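Side-chain contact in xylulose kinase (Bifidobacterium adolescentis ATCC 15703, PDB 3I8B), which probably phosphorylates D-xylulose to D-xylulose 5-phosphate at the expense of ATP, as a member of the FGGY carbohydrate kinase family: residues Asp206-Glu211 with Pro306-Thr311. Sequence-based numbering, arbitrary orientation.
Sequences DAASNE and PTYDLT
The methyl group of A208 meets two side chains of 306-311 at once. Its CB lies 3.9 Å from the phenolic OH of Y308 and 4.2 Å from CG of P306, so the methyl touches the hydroxyl end of the tyrosine, not its ring face, and one corner of the pyrrolidine ring. No direct hydrogen bond joins the two segments; the polar link is a water. This water donates to OD1 of D206 at 2.7 Å and accepts from OH of Y308 at 2.8 Å, which makes the tyrosine the donor at its end of the bridge.

The reach of Y308 comes from its length: with CG beside the backbone N and anti to the carbonyl carbon (chi1 -64°), the ring holds OH at the turn. The Y308 side chain also packs on V131 of helix 122-134. P306 and A207 both touch Y324 of strand 324-330, a neighbour the two loops have in common.

The second carboxylate oxygen of D206 turns back into its own loop, where it ties down S209. OD2 accepts a 2.6 Å hydrogen bond from OG of S209 on its anti lone pair. The backbone N of S209, 3.1 Å from OD2, comes instead from above the carboxylate plane, 53° out of it; this second bond makes an Asx motif. Backbone bonds between D206 and E211 close the hairpin linking strands 205-206 and 211-212, where N210 and E211 form a G1 beta bulge opposite D206.

The contact thus joins a hairpin of the N-terminal FGGY family region to a loop of the C-terminal one, at the surface and away from the annotated sites. With only 85 Å² buried, its chemistry implies a light touch, direct for the methyl and through one water for the polar groups, with each D206 oxygen given a separate task.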
ATOM      1  N   ASP A 206       5.562   2.461 -15.124  1.00 12.19           N
ATOM      2  CA  ASP A 206       4.489   3.420 -15.353  1.00 13.79           C
ATOM      3  C   ASP A 206       3.196   2.743 -15.814  1.00 10.80           C
ATOM      4  O   ASP A 206       3.102   2.265 -16.949  1.00 14.03           O
ATOM      5  CB  ASP A 206       4.907   4.487 -16.364  1.00 11.77           C
ATOM      6  CG  ASP A 206       3.818   5.529 -16.582  1.00 15.66           C
ATOM      7  OD1 ASP A 206       3.423   6.206 -15.603  1.00 18.18           O
ATOM      8  OD2 ASP A 206       3.348   5.658 -17.724  1.00 18.53           O
ATOM      9  N   ALA A 207       2.208   2.731 -14.921  1.00 12.53           N
ATOM     10  CA  ALA A 207       0.928   2.043 -15.141  1.00 12.75           C
ATOM     11  C   ALA A 207       0.138   2.617 -16.307  1.00 15.13           C
ATOM     12  O   ALA A 207      -0.439   1.871 -17.097  1.00 14.60           O
ATOM     13  CB  ALA A 207       0.078   2.052 -13.865  1.00 11.15           C
ATOM     14  N   ALA A 208       0.108   3.940 -16.417  1.00 13.21           N
ATOM     15  CA  ALA A 208      -0.604   4.583 -17.511  1.00 16.01           C
ATOM     16  C   ALA A 208      -0.156   4.041 -18.866  1.00 17.43           C
ATOM     17  O   ALA A 208      -0.985   3.786 -19.738  1.00 19.48           O
ATOM     18  CB  ALA A 208      -0.429   6.104 -17.451  1.00 18.15           C
ATOM     19  N   SER A 209       1.147   3.854 -19.045  1.00 14.47           N
ATOM     20  CA  SER A 209       1.652   3.377 -20.329  1.00 17.40           C
ATOM     21  C   SER A 209       1.994   1.887 -20.331  1.00 16.52           C
ATOM     22  O   SER A 209       2.373   1.335 -21.359  1.00 20.36           O
ATOM     23  CB  SER A 209       2.856   4.206 -20.792  1.00 17.20           C
ATOM     24  OG  SER A 209       3.896   4.174 -19.834  1.00 19.02           O
ATOM     25  N   ASN A 210       1.849   1.239 -19.184  1.00 14.95           N
ATOM     26  CA  ASN A 210       2.310  -0.141 -19.025  1.00 13.75           C
ATOM     27  C   ASN A 210       3.766  -0.329 -19.471  1.00 17.67           C
ATOM     28  O   ASN A 210       4.087  -1.248 -20.224  1.00 16.65           O
ATOM     29  CB  ASN A 210       1.384  -1.125 -19.752  1.00 17.09           C
ATOM     30  CG  ASN A 210       1.654  -2.570 -19.369  1.00 18.20           C
ATOM     31  OD1 ASN A 210       1.992  -2.868 -18.224  1.00 17.63           O
ATOM     32  ND2 ASN A 210       1.509  -3.477 -20.330  1.00 25.30           N
ATOM     33  N   GLU A 211       4.641   0.554 -18.994  1.00 14.02           N
ATOM     34  CA  GLU A 211       6.055   0.493 -19.343  1.00 16.21           C
ATOM     35  C   GLU A 211       6.946   0.470 -18.120  1.00 14.94           C
ATOM     36  O   GLU A 211       6.842   1.343 -17.234  1.00 12.38           O
ATOM     37  CB  GLU A 211       6.458   1.720 -20.178  1.00 18.30           C
ATOM     38  CG  GLU A 211       5.557   2.028 -21.360  1.00 22.26           C
ATOM     39  CD  GLU A 211       5.937   1.250 -22.606  1.00 33.85           C
ATOM     40  OE1 GLU A 211       5.825   1.819 -23.717  1.00 43.97           O
ATOM     41  OE2 GLU A 211       6.351   0.075 -22.476  1.00 32.13           O
ATOM     42  N   PRO A 306      -5.622   7.966 -14.201  1.00 13.99           N
ATOM     43  CA  PRO A 306      -4.364   8.169 -13.462  1.00 16.69           C
ATOM     44  C   PRO A 306      -4.452   9.434 -12.621  1.00 13.96           C
ATOM     45  O   PRO A 306      -5.195  10.342 -12.994  1.00 14.73           O
ATOM     46  CB  PRO A 306      -3.326   8.366 -14.573  1.00 15.50           C
ATOM     47  CG  PRO A 306      -3.901   7.641 -15.764  1.00 18.88           C
ATOM     48  CD  PRO A 306      -5.402   7.740 -15.643  1.00 13.19           C
ATOM     49  N   THR A 307      -3.719   9.481 -11.515  1.00 16.70           N
ATOM     50  CA  THR A 307      -3.726  10.633 -10.611  1.00 16.77           C
ATOM     51  C   THR A 307      -2.300  11.123 -10.366  1.00 16.66           C
ATOM     52  O   THR A 307      -1.379  10.319 -10.182  1.00 13.66           O
ATOM     53  CB  THR A 307      -4.388  10.292  -9.252  1.00 18.19           C
ATOM     54  OG1 THR A 307      -3.726   9.166  -8.669  1.00 17.52           O
ATOM     55  CG2 THR A 307      -5.871   9.960  -9.436  1.00 15.96           C
ATOM     56  N   TYR A 308      -2.127  12.445 -10.361  1.00 17.22           N
ATOM     57  CA  TYR A 308      -0.795  13.048 -10.315  1.00 14.98           C
ATOM     58  C   TYR A 308      -0.697  14.184  -9.291  1.00 13.95           C
ATOM     59  O   TYR A 308      -0.996  15.328  -9.603  1.00 15.68           O
ATOM     60  CB  TYR A 308      -0.416  13.569 -11.708  1.00 14.62           C
ATOM     61  CG  TYR A 308      -0.278  12.493 -12.759  1.00 14.76           C
ATOM     62  CD1 TYR A 308       0.869  11.720 -12.834  1.00 13.67           C
ATOM     63  CD2 TYR A 308      -1.289  12.260 -13.690  1.00 12.68           C
ATOM     64  CE1 TYR A 308       1.004  10.729 -13.782  1.00 12.61           C
ATOM     65  CE2 TYR A 308      -1.161  11.270 -14.655  1.00 15.45           C
ATOM     66  CZ  TYR A 308      -0.008  10.511 -14.696  1.00 16.14           C
ATOM     67  OH  TYR A 308       0.145   9.531 -15.642  1.00 13.76           O
ATOM     68  N   ASP A 309      -0.288  13.866  -8.070  1.00 13.45           N
ATOM     69  CA  ASP A 309      -0.015  14.900  -7.078  1.00 18.47           C
ATOM     70  C   ASP A 309       1.412  15.443  -7.259  1.00 15.41           C
ATOM     71  O   ASP A 309       2.359  14.887  -6.716  1.00 13.57           O
ATOM     72  CB  ASP A 309      -0.212  14.352  -5.662  1.00 13.66           C
ATOM     73  CG  ASP A 309       0.220  15.341  -4.586  1.00 17.44           C
ATOM     74  OD1 ASP A 309       0.460  16.525  -4.924  1.00 17.16           O
ATOM     75  OD2 ASP A 309       0.324  14.928  -3.410  1.00 15.29           O
ATOM     76  N   LEU A 310       1.552  16.521  -8.033  1.00 15.61           N
ATOM     77  CA  LEU A 310       2.862  17.085  -8.381  1.00 16.17           C
ATOM     78  C   LEU A 310       3.675  17.453  -7.149  1.00 18.25           C
ATOM     79  O   LEU A 310       4.891  17.664  -7.209  1.00 17.72           O
ATOM     80  CB  LEU A 310       2.698  18.310  -9.290  1.00 18.45           C
ATOM     81  CG  LEU A 310       1.922  18.037 -10.579  1.00 21.92           C
ATOM     82  CD1 LEU A 310       1.906  19.267 -11.490  1.00 20.66           C
ATOM     83  CD2 LEU A 310       2.495  16.816 -11.302  1.00 18.95           C
ATOM     84  N   THR A 311       2.973  17.516  -6.032  1.00 16.59           N
ATOM     85  CA  THR A 311       3.535  17.794  -4.723  1.00 18.46           C
ATOM     86  C   THR A 311       4.329  16.611  -4.154  1.00 19.45           C
ATOM     87  O   THR A 311       5.251  16.793  -3.357  1.00 18.60           O
ATOM     88  CB  THR A 311       2.370  18.130  -3.781  1.00 22.17           C
ATOM     89  OG1 THR A 311       2.336  19.538  -3.535  1.00 25.99           O
ATOM     90  CG2 THR A 311       2.452  17.354  -2.502  1.00 20.13           C
TER
HETATM   91  O   HOH W   1       2.725   8.745 -16.231  1.00 14.37           O